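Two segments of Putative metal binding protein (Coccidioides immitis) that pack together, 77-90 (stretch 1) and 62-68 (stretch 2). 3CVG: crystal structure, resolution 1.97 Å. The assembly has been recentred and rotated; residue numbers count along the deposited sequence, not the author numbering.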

# COMPACT_ATOMS: atom_id res chain seq x y z
N VAL A 77 -14.27 5.18 -9.81
CA VAL A 77 -12.94 4.65 -10.03
C VAL A 77 -12.39 4.12 -8.72
O VAL A 77 -12.94 4.38 -7.65
CB VAL A 77 -11.98 5.72 -10.58
CG1 VAL A 77 -12.38 6.09 -12.00
CG2 VAL A 77 -12.01 6.95 -9.69
N GLY A 78 -11.31 3.36 -8.82
CA GLY A 78 -10.69 2.82 -7.62
C GLY A 78 -9.22 2.61 -7.83
O GLY A 78 -8.79 2.09 -8.86
N ILE A 79 -8.43 3.05 -6.86
CA ILE A 79 -6.99 2.85 -6.93
C ILE A 79 -6.78 1.60 -6.10
O ILE A 79 -7.06 1.58 -4.89
CB ILE A 79 -6.21 4.03 -6.35
CG1 ILE A 79 -6.53 5.30 -7.15
CG2 ILE A 79 -4.71 3.75 -6.40
CD1 ILE A 79 -5.77 6.53 -6.70
N THR A 80 -6.32 0.54 -6.75
CA THR A 80 -6.13 -0.73 -6.09
C THR A 80 -4.67 -1.17 -6.02
O THR A 80 -3.80 -0.61 -6.70
CB THR A 80 -6.98 -1.80 -6.79
OG1 THR A 80 -6.68 -1.80 -8.19
CG2 THR A 80 -8.45 -1.49 -6.62
N TYR A 81 -4.41 -2.18 -5.19
CA TYR A 81 -3.07 -2.70 -4.99
C TYR A 81 -2.96 -4.21 -5.22
O TYR A 81 -2.23 -4.89 -4.49
CB TYR A 81 -2.61 -2.37 -3.58
CG TYR A 81 -2.77 -0.91 -3.21
CD1 TYR A 81 -1.72 -0.01 -3.38
CD2 TYR A 81 -3.97 -0.44 -2.67
CE1 TYR A 81 -1.86 1.33 -3.02
CE2 TYR A 81 -4.11 0.90 -2.31
CZ TYR A 81 -3.06 1.77 -2.48
OH TYR A 81 -3.19 3.08 -2.09
N SER A 82 -3.68 -4.73 -6.20
CA SER A 82 -3.62 -6.16 -6.48
C SER A 82 -3.83 -6.46 -7.97
O SER A 82 -4.97 -6.57 -8.43
CB SER A 82 -4.66 -6.91 -5.65
OG SER A 82 -4.65 -8.30 -5.95
N PRO A 83 -2.74 -6.59 -8.74
CA PRO A 83 -2.85 -6.89 -10.17
C PRO A 83 -3.78 -8.06 -10.51
O PRO A 83 -4.53 -8.01 -11.49
CB PRO A 83 -1.40 -7.15 -10.57
CG PRO A 83 -0.65 -6.18 -9.72
CD PRO A 83 -1.34 -6.33 -8.36
N VAL A 84 -3.74 -9.13 -9.71
CA VAL A 84 -4.60 -10.28 -9.99
C VAL A 84 -6.07 -9.96 -9.78
O VAL A 84 -6.92 -10.33 -10.60
CB VAL A 84 -4.23 -11.50 -9.11
CG1 VAL A 84 -5.23 -12.64 -9.37
CG2 VAL A 84 -2.83 -11.97 -9.43
N ALA A 85 -6.37 -9.28 -8.67
CA ALA A 85 -7.75 -8.93 -8.36
C ALA A 85 -8.25 -7.96 -9.42
O ALA A 85 -9.43 -7.99 -9.80
CB ALA A 85 -7.83 -8.28 -6.97
N GLU A 86 -7.35 -7.11 -9.90
CA GLU A 86 -7.69 -6.14 -10.94
C GLU A 86 -8.07 -6.90 -12.22
O GLU A 86 -9.12 -6.64 -12.80
CB GLU A 86 -6.50 -5.20 -11.18
CG GLU A 86 -6.38 -4.10 -10.11
CD GLU A 86 -4.94 -3.66 -9.85
OE1 GLU A 86 -4.10 -3.74 -10.77
OE2 GLU A 86 -4.66 -3.22 -8.71
N ARG A 87 -7.22 -7.83 -12.64
CA ARG A 87 -7.49 -8.63 -13.84
C ARG A 87 -8.83 -9.36 -13.76
O ARG A 87 -9.57 -9.41 -14.75
CB ARG A 87 -6.38 -9.67 -14.05
CG ARG A 87 -6.70 -10.69 -15.16
CD ARG A 87 -5.59 -11.72 -15.33
NE ARG A 87 -5.56 -12.71 -14.25
CZ ARG A 87 -6.49 -13.64 -14.05
NH1 ARG A 87 -7.54 -13.72 -14.85
NH2 ARG A 87 -6.36 -14.49 -13.04
N ILE A 88 -9.13 -9.91 -12.60
CA ILE A 88 -10.38 -10.64 -12.42
C ILE A 88 -11.60 -9.72 -12.43
O ILE A 88 -12.65 -10.09 -12.95
CB ILE A 88 -10.35 -11.47 -11.11
CG1 ILE A 88 -9.25 -12.53 -11.22
CG2 ILE A 88 -11.71 -12.14 -10.87
CD1 ILE A 88 -9.10 -13.42 -9.99
N SER A 89 -11.46 -8.52 -11.87
CA SER A 89 -12.57 -7.58 -11.85
C SER A 89 -12.95 -7.22 -13.29
O SER A 89 -14.13 -7.03 -13.61
CB SER A 89 -12.19 -6.30 -11.09
OG SER A 89 -11.29 -5.50 -11.84
N ILE A 90 -11.95 -7.13 -14.15
CA ILE A 90 -12.16 -6.80 -15.56
C ILE A 90 -12.77 -7.98 -16.30
O ILE A 90 -13.66 -7.81 -17.14
CB ILE A 90 -10.82 -6.39 -16.23
CG1 ILE A 90 -10.41 -5.00 -15.74
CG2 ILE A 90 -10.96 -6.41 -17.76
CD1 ILE A 90 -9.03 -4.58 -16.18
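Stretch 2 (62-68) DTTVTIN

Stretch 2 is helical from Thr63 onward and lies along both elements of stretch 1, the strand 77-80 and the helix that begins at Pro83. It runs nearly antiparallel to the strand, at an angle of 162° (signed crossing angle -162°) with an axial separation of 8.3 Å at closest approach. Relative to the second helix it is nearly parallel, with a signed crossing angle of -16° and the axes 10.9 Å apart. The contact buries 353 Å², summed over both sides.

Asp62 precedes the first turn and makes no contact with stretch 1. It caps its own helix, Val65 N donating to Asp62 OD1, and its CA-to-CB bond points away from stretch 1.

Thr63 follows in helical conformation (phi/psi -52/-46) and points toward stretch 1, where it has the largest covered area of any residue in the contact. Its hydroxyl provides the only direct hydrogen bond between the stretches: Tyr81 N donates to Thr63 OG1 over 3.2 Å at a nearly straight angle of 166°. This ties the start of the helix to the backbone just beyond the strand. The same oxygen lies at the edge of the Tyr81 ring, 3.9 Å from Tyr81 CD2. The methyl group packs where the strand gives way to the turn, with Thr63 CG2 3.9 Å from Thr80 CB and 4.1 Å from Ser82 CB.

Thr64 and Val65 belong to the part of the helix that makes no contact with stretch 1. One turn after Thr63, Thr66 again points toward it. Here Thr66 CG2 approaches Gly78 CA to 3.4 Å, a closeness allowed by the absence of a side chain on the glycine; a CB at position 78 would come within 2.1 Å of Thr66 CG2. The methyl also touches the strand further along, at 3.9 Å from Thr80 CG2. A water adds a polar link, lying 3.0 Å from Thr66 OG1 and donating to Ile79 O at 2.8 Å.

Ile67 leaves the helix sideways, but its m,t side chain brings its end nearer to the second helix. Ile67 CD1 lies 3.8 Å from Ala85 O and 4.0 Å from Ala85 CB, and it also comes within 4.2 Å of Ser89 CB, which Ile67 CG2 approaches to 3.8 Å. Ala85 and Ser89 are one turn apart and both point toward stretch 2, so the isoleucine spans successive turns. Asn68, still helical, ends the stretch out of reach of stretch 1.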

# COMPACT_ATOMS: atom_id res chain seq x y z
N ASP A 62 -10.49 -0.94 1.21
CA ASP A 62 -9.35 -1.75 0.81
C ASP A 62 -9.64 -2.22 -0.61
O ASP A 62 -10.71 -1.95 -1.14
CB ASP A 62 -9.15 -2.93 1.77
CG ASP A 62 -10.25 -3.99 1.67
OD1 ASP A 62 -11.20 -3.81 0.88
OD2 ASP A 62 -10.15 -4.99 2.40
N THR A 63 -8.69 -2.90 -1.23
CA THR A 63 -8.89 -3.36 -2.60
C THR A 63 -10.17 -4.16 -2.84
O THR A 63 -10.89 -3.92 -3.81
CB THR A 63 -7.69 -4.21 -3.09
OG1 THR A 63 -6.52 -3.38 -3.18
CG2 THR A 63 -7.97 -4.80 -4.46
N THR A 64 -10.48 -5.12 -1.97
CA THR A 64 -11.68 -5.94 -2.16
C THR A 64 -12.97 -5.12 -2.18
O THR A 64 -13.85 -5.34 -3.02
CB THR A 64 -11.80 -7.02 -1.07
OG1 THR A 64 -10.65 -7.87 -1.11
CG2 THR A 64 -13.05 -7.86 -1.30
N VAL A 65 -13.07 -4.17 -1.26
CA VAL A 65 -14.26 -3.33 -1.16
C VAL A 65 -14.36 -2.35 -2.31
O VAL A 65 -15.43 -2.12 -2.86
CB VAL A 65 -14.28 -2.55 0.17
CG1 VAL A 65 -15.62 -1.85 0.34
CG2 VAL A 65 -14.02 -3.50 1.32
N THR A 66 -13.22 -1.75 -2.67
CA THR A 66 -13.18 -0.81 -3.78
C THR A 66 -13.80 -1.47 -5.00
O THR A 66 -14.65 -0.90 -5.68
CB THR A 66 -11.72 -0.39 -4.09
OG1 THR A 66 -11.20 0.39 -3.01
CG2 THR A 66 -11.66 0.42 -5.38
N ILE A 67 -13.37 -2.70 -5.28
CA ILE A 67 -13.91 -3.42 -6.42
C ILE A 67 -15.39 -3.72 -6.20
O ILE A 67 -16.17 -3.73 -7.15
CB ILE A 67 -13.11 -4.72 -6.66
CG1 ILE A 67 -11.68 -4.37 -7.09
CG2 ILE A 67 -13.81 -5.58 -7.72
CD1 ILE A 67 -10.74 -5.55 -7.19
N ASN A 68 -15.78 -3.96 -4.95
CA ASN A 68 -17.18 -4.23 -4.63
C ASN A 68 -18.00 -2.97 -4.90
O ASN A 68 -19.14 -3.05 -5.37
CB ASN A 68 -17.35 -4.64 -3.16
CG ASN A 68 -16.83 -6.04 -2.88
OD1 ASN A 68 -17.01 -6.95 -3.67
ND2 ASN A 68 -16.20 -6.21 -1.72
O HOH W 1 -8.23 0.36 -2.63